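Side-chain contacts in Rho guanine nucleotide exchange factor 11 (Homo sapiens, PDB 5JHH), which probably activates Rho-family GTPases by promoting exchange of bound GDP for GTP through its paired RhoGEF (DH) and PH domains: residues R104-A109 and L194-D199; P108-L113 and C201-K206. All coordinates share one frame; numbering follows the deposited sequence.

Contact 1: residues R104-A109 and L194-D199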
ATOM      1  N   ARG A 104      10.745 -14.218 -17.090  1.00 24.57           N
ATOM      2  CA  ARG A 104      10.967 -13.210 -16.031  1.00 25.02           C
ATOM      3  C   ARG A 104      10.451 -13.607 -14.657  1.00 21.68           C
ATOM      4  O   ARG A 104      10.984 -13.191 -13.638  1.00 22.49           O
ATOM      5  CB  ARG A 104      10.377 -11.862 -16.425  1.00 25.96           C
ATOM      6  CG  ARG A 104      10.855 -10.649 -15.596  1.00 26.15           C
ATOM      7  CD  ARG A 104      11.933 -11.033 -14.556  1.00 28.48           C
ATOM      8  NE  ARG A 104      13.233 -10.799 -15.031  1.00 25.89           N
ATOM      9  CZ  ARG A 104      14.360 -11.281 -14.564  1.00 21.59           C
ATOM     10  NH1 ARG A 104      14.451 -12.164 -13.588  1.00 24.83           N
ATOM     11  NH2 ARG A 104      15.422 -10.860 -15.167  1.00 22.59           N
ATOM     12  N   PHE A 105       9.404 -14.388 -14.603  1.00 21.90           N
ATOM     13  CA  PHE A 105       8.676 -14.525 -13.357  1.00 22.17           C
ATOM     14  C   PHE A 105       8.636 -15.900 -12.806  1.00 22.02           C
ATOM     15  O   PHE A 105       7.989 -16.116 -11.785  1.00 22.87           O
ATOM     16  CB  PHE A 105       7.222 -14.074 -13.562  1.00 22.58           C
ATOM     17  CG  PHE A 105       7.088 -12.660 -13.971  1.00 22.56           C
ATOM     18  CD1 PHE A 105       7.640 -11.650 -13.199  1.00 23.91           C
ATOM     19  CD2 PHE A 105       6.338 -12.312 -15.091  1.00 25.54           C
ATOM     20  CE1 PHE A 105       7.527 -10.315 -13.598  1.00 22.46           C
ATOM     21  CE2 PHE A 105       6.187 -10.989 -15.455  1.00 25.57           C
ATOM     22  CZ  PHE A 105       6.807  -9.989 -14.705  1.00 23.05           C
ATOM     23  N   ASP A 106       9.298 -16.845 -13.465  1.00 25.88           N
ATOM     24  CA  ASP A 106       9.299 -18.238 -13.012  1.00 25.33           C
ATOM     25  C   ASP A 106      10.726 -18.765 -12.783  1.00 25.70           C
ATOM     26  O   ASP A 106      11.684 -18.245 -13.351  1.00 24.53           O
ATOM     27  CB  ASP A 106       8.601 -19.093 -14.069  1.00 26.59           C
ATOM     28  CG  ASP A 106       8.218 -20.495 -13.567  1.00 28.31           C
ATOM     29  OD1 ASP A 106       7.802 -20.670 -12.395  1.00 26.65           O
ATOM     30  OD2 ASP A 106       8.314 -21.433 -14.373  1.00 31.79           O
ATOM     31  N   GLY A 107      10.815 -19.817 -11.965  1.00 24.60           N
ATOM     32  CA  GLY A 107      12.019 -20.532 -11.665  1.00 24.41           C
ATOM     33  C   GLY A 107      13.134 -19.601 -11.236  1.00 25.80           C
ATOM     34  O   GLY A 107      12.905 -18.712 -10.442  1.00 22.45           O
ATOM     35  N   PRO A 108      14.337 -19.801 -11.798  1.00 24.48           N
ATOM     36  CA  PRO A 108      15.480 -19.024 -11.430  1.00 22.01           C
ATOM     37  C   PRO A 108      15.214 -17.523 -11.594  1.00 22.39           C
ATOM     38  O   PRO A 108      15.728 -16.737 -10.803  1.00 21.83           O
ATOM     39  CB  PRO A 108      16.554 -19.497 -12.410  1.00 22.47           C
ATOM     40  CG  PRO A 108      16.210 -20.951 -12.627  1.00 25.37           C
ATOM     41  CD  PRO A 108      14.692 -20.897 -12.735  1.00 26.05           C
ATOM     42  N   ALA A 109      14.424 -17.166 -12.594  1.00 18.10           N
ATOM     43  CA  ALA A 109      14.248 -15.804 -12.987  1.00 21.89           C
ATOM     44  C   ALA A 109      13.415 -15.101 -11.942  1.00 21.95           C
ATOM     45  O   ALA A 109      13.622 -13.941 -11.661  1.00 20.56           O
ATOM     46  CB  ALA A 109      13.569 -15.694 -14.338  1.00 23.37           C
ATOM     47  N   LEU A 194       0.515 -18.671 -18.638  1.00 26.25           N
ATOM     48  CA  LEU A 194       0.153 -17.371 -18.159  1.00 26.92           C
ATOM     49  C   LEU A 194      -0.441 -17.395 -16.761  1.00 28.74           C
ATOM     50  O   LEU A 194      -0.112 -16.519 -15.959  1.00 29.60           O
ATOM     51  CB  LEU A 194      -0.850 -16.728 -19.103  1.00 26.87           C
ATOM     52  CG  LEU A 194      -0.245 -16.210 -20.396  1.00 27.41           C
ATOM     53  CD1 LEU A 194      -1.303 -15.610 -21.303  1.00 30.01           C
ATOM     54  CD2 LEU A 194       0.802 -15.163 -20.096  1.00 28.55           C
ATOM     55  N   CYS A 195      -1.273 -18.384 -16.439  1.00 24.97           N
ATOM     56  CA  CYS A 195      -1.842 -18.412 -15.096  1.00 26.25           C
ATOM     57  C   CYS A 195      -0.727 -18.698 -14.109  1.00 29.32           C
ATOM     58  O   CYS A 195      -0.729 -18.219 -12.972  1.00 24.68           O
ATOM     59  CB  CYS A 195      -2.953 -19.471 -14.988  1.00 27.40           C
ATOM     60  SG  CYS A 195      -4.462 -18.961 -15.881  1.00 30.03           S
ATOM     61  N   ARG A 196       0.215 -19.518 -14.559  1.00 27.39           N
ATOM     62  CA  ARG A 196       1.312 -19.894 -13.707  1.00 34.15           C
ATOM     63  C   ARG A 196       2.164 -18.642 -13.426  1.00 28.17           C
ATOM     64  O   ARG A 196       2.487 -18.351 -12.278  1.00 26.01           O
ATOM     65  CB  ARG A 196       2.109 -21.018 -14.393  1.00 41.24           C
ATOM     66  CG  ARG A 196       3.511 -21.289 -13.877  1.00 45.11           C
ATOM     67  CD  ARG A 196       3.436 -21.871 -12.492  1.00 54.37           C
ATOM     68  NE  ARG A 196       4.728 -22.375 -12.044  1.00 59.99           N
ATOM     69  CZ  ARG A 196       4.968 -22.806 -10.811  1.00 63.57           C
ATOM     70  NH1 ARG A 196       3.998 -22.836  -9.894  1.00 65.69           N
ATOM     71  NH2 ARG A 196       6.185 -23.206 -10.487  1.00 65.28           N
ATOM     72  N   ALA A 197       2.464 -17.889 -14.476  1.00 24.08           N
ATOM     73  CA  ALA A 197       3.213 -16.640 -14.339  1.00 25.02           C
ATOM     74  C   ALA A 197       2.523 -15.624 -13.417  1.00 25.26           C
ATOM     75  O   ALA A 197       3.156 -14.992 -12.557  1.00 24.65           O
ATOM     76  CB  ALA A 197       3.458 -16.022 -15.724  1.00 24.47           C
ATOM     77  N   ARG A 198       1.224 -15.446 -13.612  1.00 26.04           N
ATOM     78  CA  ARG A 198       0.427 -14.584 -12.728  1.00 26.31           C
ATOM     79  C   ARG A 198       0.581 -14.998 -11.280  1.00 24.60           C
ATOM     80  O   ARG A 198       0.822 -14.156 -10.365  1.00 22.66           O
ATOM     81  CB  ARG A 198      -1.044 -14.630 -13.117  1.00 25.62           C
ATOM     82  CG  ARG A 198      -1.937 -13.971 -12.073  1.00 30.44           C
ATOM     83  CD  ARG A 198      -3.385 -14.408 -12.219  1.00 34.13           C
ATOM     84  NE  ARG A 198      -3.502 -15.798 -11.796  1.00 33.47           N
ATOM     85  CZ  ARG A 198      -4.399 -16.644 -12.260  1.00 34.37           C
ATOM     86  NH1 ARG A 198      -5.332 -16.244 -13.123  1.00 36.81           N
ATOM     87  NH2 ARG A 198      -4.358 -17.896 -11.840  1.00 35.06           N
ATOM     88  N   ASP A 199       0.430 -16.291 -11.041  1.00 21.76           N
ATOM     89  CA  ASP A 199       0.549 -16.767  -9.658  1.00 24.36           C
ATOM     90  C   ASP A 199       1.965 -16.537  -9.059  1.00 24.05           C
ATOM     91  O   ASP A 199       2.119 -16.325  -7.834  1.00 20.59           O
ATOM     92  CB  ASP A 199       0.211 -18.270  -9.593  1.00 29.45           C
ATOM     93  CG  ASP A 199      -1.278 -18.586  -9.933  1.00 28.50           C
ATOM     94  OD1 ASP A 199      -2.153 -17.705  -9.990  1.00 30.78           O
ATOM     95  OD2 ASP A 199      -1.556 -19.759 -10.127  1.00 31.04           O
TER
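F105 and A197 bring the two backbones close on the inner side of this contact, their CA atoms 5.9 Å apart. F105 CB lies 4.3 Å from A197 O, and a residue as small as alanine suits the spot because its methyl group takes up little room and still packs on L102. The F105 ring goes deeper: R104 CB sits over one face, W80 meets it edge-to-face, and Y173 is turned obliquely against it. A broad aromatic ring suits this buried site because neighbours can pack on its face and its edge. The junction belongs to the all-helical RhoGEF (DH) bundle, where helix 98-105 ends against helix 189-227. D106 is the first residue to leave helical geometry, and G107, with positive phi (51°), carries the chain into helix 107-121; glycine suits this turn, since a CB would run into P108 CD. On the solvent side the fit is looser. R196, bent at chi2 (69°), brings its guanidinium round to D106, whose OD1 lies 3.5 Å from R196 NE. This is a long salt bridge, and the carboxylate and guanidinium planes stand 81° apart. The same OD1 accepts a hydrogen bond from Q200 NE2, a neutral partner that holds the carboxylate while the exposed arginine adds its charge.

Contact 2: residues P108-L113 and C201-K206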
ATOM      1  N   PRO A 108      14.337 -19.801 -11.798  1.00 24.48           N
ATOM      2  CA  PRO A 108      15.480 -19.024 -11.430  1.00 22.01           C
ATOM      3  C   PRO A 108      15.214 -17.523 -11.594  1.00 22.39           C
ATOM      4  O   PRO A 108      15.728 -16.737 -10.803  1.00 21.83           O
ATOM      5  CB  PRO A 108      16.554 -19.497 -12.410  1.00 22.47           C
ATOM      6  CG  PRO A 108      16.210 -20.951 -12.627  1.00 25.37           C
ATOM      7  CD  PRO A 108      14.692 -20.897 -12.735  1.00 26.05           C
ATOM      8  N   ALA A 109      14.424 -17.166 -12.594  1.00 18.10           N
ATOM      9  CA  ALA A 109      14.248 -15.804 -12.987  1.00 21.89           C
ATOM     10  C   ALA A 109      13.415 -15.101 -11.942  1.00 21.95           C
ATOM     11  O   ALA A 109      13.622 -13.941 -11.661  1.00 20.56           O
ATOM     12  CB  ALA A 109      13.569 -15.694 -14.338  1.00 23.37           C
ATOM     13  N   ARG A 110      12.517 -15.862 -11.336  1.00 23.38           N
ATOM     14  CA  ARG A 110      11.733 -15.379 -10.212  1.00 21.62           C
ATOM     15  C   ARG A 110      12.616 -15.165  -8.987  1.00 19.90           C
ATOM     16  O   ARG A 110      12.498 -14.145  -8.308  1.00 19.60           O
ATOM     17  CB  ARG A 110      10.605 -16.324  -9.854  1.00 19.94           C
ATOM     18  CG  ARG A 110      10.236 -16.214  -8.381  1.00 19.71           C
ATOM     19  CD  ARG A 110       8.917 -16.825  -7.963  1.00 19.90           C
ATOM     20  NE  ARG A 110       8.794 -16.628  -6.538  1.00 20.30           N
ATOM     21  CZ  ARG A 110       8.263 -17.502  -5.685  1.00 20.42           C
ATOM     22  NH1 ARG A 110       7.643 -18.586  -6.107  1.00 19.52           N
ATOM     23  NH2 ARG A 110       8.309 -17.256  -4.397  1.00 19.93           N
ATOM     24  N   GLU A 111      13.481 -16.120  -8.691  1.00 19.12           N
ATOM     25  CA  GLU A 111      14.328 -16.003  -7.517  1.00 20.51           C
ATOM     26  C   GLU A 111      15.157 -14.715  -7.633  1.00 19.05           C
ATOM     27  O   GLU A 111      15.252 -13.946  -6.670  1.00 19.05           O
ATOM     28  CB  GLU A 111      15.264 -17.216  -7.379  1.00 22.77           C
ATOM     29  CG  GLU A 111      14.566 -18.552  -7.170  1.00 23.77           C
ATOM     30  CD  GLU A 111      13.817 -18.601  -5.868  1.00 23.78           C
ATOM     31  OE1 GLU A 111      14.312 -18.022  -4.871  1.00 30.83           O
ATOM     32  OE2 GLU A 111      12.731 -19.165  -5.831  1.00 26.02           O
ATOM     33  N   GLU A 112      15.760 -14.516  -8.802  1.00 19.19           N
ATOM     34  CA  GLU A 112      16.594 -13.346  -9.064  1.00 22.05           C
ATOM     35  C   GLU A 112      15.805 -12.038  -8.898  1.00 19.10           C
ATOM     36  O   GLU A 112      16.248 -11.148  -8.158  1.00 17.59           O
ATOM     37  CB  GLU A 112      17.207 -13.436 -10.453  1.00 26.99           C
ATOM     38  CG  GLU A 112      18.028 -12.232 -10.849  1.00 33.07           C
ATOM     39  CD  GLU A 112      18.619 -12.323 -12.269  1.00 41.36           C
ATOM     40  OE1 GLU A 112      17.956 -12.859 -13.202  1.00 43.04           O
ATOM     41  OE2 GLU A 112      19.757 -11.825 -12.470  1.00 46.70           O
ATOM     42  N   LEU A 113      14.605 -11.964  -9.487  1.00 17.04           N
ATOM     43  CA  LEU A 113      13.809 -10.741  -9.470  1.00 17.40           C
ATOM     44  C   LEU A 113      13.370 -10.403  -8.059  1.00 18.25           C
ATOM     45  O   LEU A 113      13.490  -9.248  -7.631  1.00 17.53           O
ATOM     46  CB  LEU A 113      12.582 -10.858 -10.351  1.00 18.64           C
ATOM     47  CG  LEU A 113      11.552  -9.732 -10.236  1.00 18.87           C
ATOM     48  CD1 LEU A 113      12.067  -8.309 -10.454  1.00 19.79           C
ATOM     49  CD2 LEU A 113      10.479  -9.983 -11.261  1.00 21.80           C
ATOM     50  N   CYS A 201       4.130 -14.129  -9.931  1.00 22.80           N
ATOM     51  CA  CYS A 201       4.138 -12.691  -9.608  1.00 22.94           C
ATOM     52  C   CYS A 201       3.504 -12.369  -8.261  1.00 23.77           C
ATOM     53  O   CYS A 201       4.025 -11.556  -7.515  1.00 23.56           O
ATOM     54  CB  CYS A 201       3.424 -11.879 -10.636  1.00 22.88           C
ATOM     55  SG  CYS A 201       4.263 -11.830 -12.189  1.00 27.38           S
ATOM     56  N   ARG A 202       2.383 -12.974  -7.950  1.00 22.96           N
ATOM     57  CA  ARG A 202       1.810 -12.768  -6.619  1.00 24.55           C
ATOM     58  C   ARG A 202       2.750 -13.158  -5.503  1.00 24.16           C
ATOM     59  O   ARG A 202       2.871 -12.467  -4.477  1.00 22.50           O
ATOM     60  CB  ARG A 202       0.508 -13.522  -6.462  1.00 25.22           C
ATOM     61  CG  ARG A 202      -0.605 -12.806  -7.218  1.00 31.20           C
ATOM     62  CD  ARG A 202      -1.964 -13.447  -6.973  1.00 34.52           C
ATOM     63  NE  ARG A 202      -2.962 -12.828  -7.815  1.00 42.85           N
ATOM     64  CZ  ARG A 202      -3.818 -13.493  -8.597  1.00 50.44           C
ATOM     65  NH1 ARG A 202      -3.832 -14.826  -8.630  1.00 53.19           N
ATOM     66  NH2 ARG A 202      -4.685 -12.810  -9.336  1.00 52.30           N
ATOM     67  N   GLU A 203       3.392 -14.280  -5.717  1.00 23.81           N
ATOM     68  CA  GLU A 203       4.355 -14.861  -4.773  1.00 27.06           C
ATOM     69  C   GLU A 203       5.587 -13.948  -4.620  1.00 23.56           C
ATOM     70  O   GLU A 203       6.114 -13.728  -3.541  1.00 19.33           O
ATOM     71  CB  GLU A 203       4.748 -16.217  -5.334  1.00 31.07           C
ATOM     72  CG  GLU A 203       4.772 -17.339  -4.336  1.00 41.03           C
ATOM     73  CD  GLU A 203       3.540 -17.472  -3.485  1.00 37.61           C
ATOM     74  OE1 GLU A 203       2.467 -17.728  -4.052  1.00 40.14           O
ATOM     75  OE2 GLU A 203       3.688 -17.362  -2.237  1.00 37.40           O
ATOM     76  N   ILE A 204       5.970 -13.329  -5.718  1.00 22.46           N
ATOM     77  CA  ILE A 204       7.056 -12.381  -5.684  1.00 22.20           C
ATOM     78  C   ILE A 204       6.632 -11.185  -4.857  1.00 19.86           C
ATOM     79  O   ILE A 204       7.403 -10.659  -4.089  1.00 20.83           O
ATOM     80  CB  ILE A 204       7.403 -11.950  -7.117  1.00 22.21           C
ATOM     81  CG1 ILE A 204       8.181 -13.064  -7.807  1.00 23.57           C
ATOM     82  CG2 ILE A 204       8.149 -10.657  -7.129  1.00 19.87           C
ATOM     83  CD1 ILE A 204       8.291 -12.818  -9.303  1.00 23.24           C
ATOM     84  N   LEU A 205       5.414 -10.725  -5.028  1.00 18.82           N
ATOM     85  CA  LEU A 205       4.937  -9.595  -4.217  1.00 19.24           C
ATOM     86  C   LEU A 205       4.871  -9.935  -2.736  1.00 19.79           C
ATOM     87  O   LEU A 205       5.172  -9.099  -1.862  1.00 18.24           O
ATOM     88  CB  LEU A 205       3.564  -9.134  -4.703  1.00 19.78           C
ATOM     89  CG  LEU A 205       3.646  -8.410  -6.048  1.00 19.85           C
ATOM     90  CD1 LEU A 205       2.325  -8.387  -6.802  1.00 20.42           C
ATOM     91  CD2 LEU A 205       4.155  -6.987  -5.880  1.00 20.59           C
ATOM     92  N   LYS A 206       4.514 -11.174  -2.435  1.00 21.24           N
ATOM     93  CA  LYS A 206       4.466 -11.596  -1.047  1.00 23.28           C
ATOM     94  C   LYS A 206       5.848 -11.618  -0.443  1.00 22.08           C
ATOM     95  O   LYS A 206       6.014 -11.244   0.733  1.00 25.01           O
ATOM     96  CB  LYS A 206       3.809 -12.968  -0.904  1.00 25.90           C
ATOM     97  CG  LYS A 206       2.289 -12.939  -1.066  1.00 29.84           C
ATOM     98  CD  LYS A 206       1.740 -14.366  -0.947  1.00 35.58           C
ATOM     99  CE  LYS A 206       0.649 -14.678  -1.970  1.00 38.39           C
ATOM    100  NZ  LYS A 206       0.325 -16.129  -2.049  1.00 41.54           N
TER
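R110 meets I204 and E203, and L113, one helical turn on, meets I204, where two segments of the RhoGEF (DH) helical domain run nearly parallel: 108-113 of helix 107-121 and 201-206 of helix 189-227, whose local axes approach to 10.4 Å at -28°. Apolar contact is made on the buried side, by I204 and L113. I204 runs alongside the R110 chain in the opposite direction, its CG1 3.8 Å from R110 CG, while I204 CD1 reaches on to L113 CD2 at 4.1 Å, those two side chains crossing at about a right angle. Branched aliphatic residues suit this layer, which continues into the bundle because F105 touches both I204 and L113.

The second kind of contact is flat group against methylene. R110 leaves its backbone with CG anti to N (chi1 153°) and stays extended as far as NE, which carries the guanidinium past I204 to E203. There E203 CB lies over one face of the guanidinium, and E203 CG approaches R110 NH2 to 3.5 Å.

The polar ends look elsewhere. R110 NH1 is hydrogen-bonded to Q200 OE1 and R110 NE to Q114 OE1, so two glutamines fix the rotation of the guanidinium. The E203 carboxylate bends away, its OE2 5.1 Å from R110 NH2, and its OE1 is in a salt bridge with K206 NZ at 3.3 Å, the hydrogen bond within it being weak. An alanine in place of R110 would probably leave I204 CG1 and the methylenes of E203 without their cover and the amides of Q200 and Q114 without this donor.

Arginine therefore serves here mainly as a long side chain with an apolar stem and a planar polar end: attraction to E203 is likely to act only at a distance, whereas van der Waals packing and the hydrogen bonds to the two glutamine amides probably set the position.

How the contacts relate
The two contacts are neighbours, their centres about 7 Å apart, on the same interface of the RhoGEF (DH) domain. Both use helix 107-121 and helix 189-227; contact 1 also takes in the end of helix 98-105. Along the chain, 104-109 overlaps 108-113 at P108 and A109, and about 80 residues of largely helical chain pass before 194-199 and then 201-206 follow on one helix. Q200, between those last two segments, joins the contacts, since its amide serves D106 in one and R110 in the other. F105 also packs on C201, its CG 3.4 Å from C201 SG. Helices 98-105 and 107-121, joined by the turn at D106-G107, thus pack on neighbouring turns of helix 189-227, which leads on toward the PH domain.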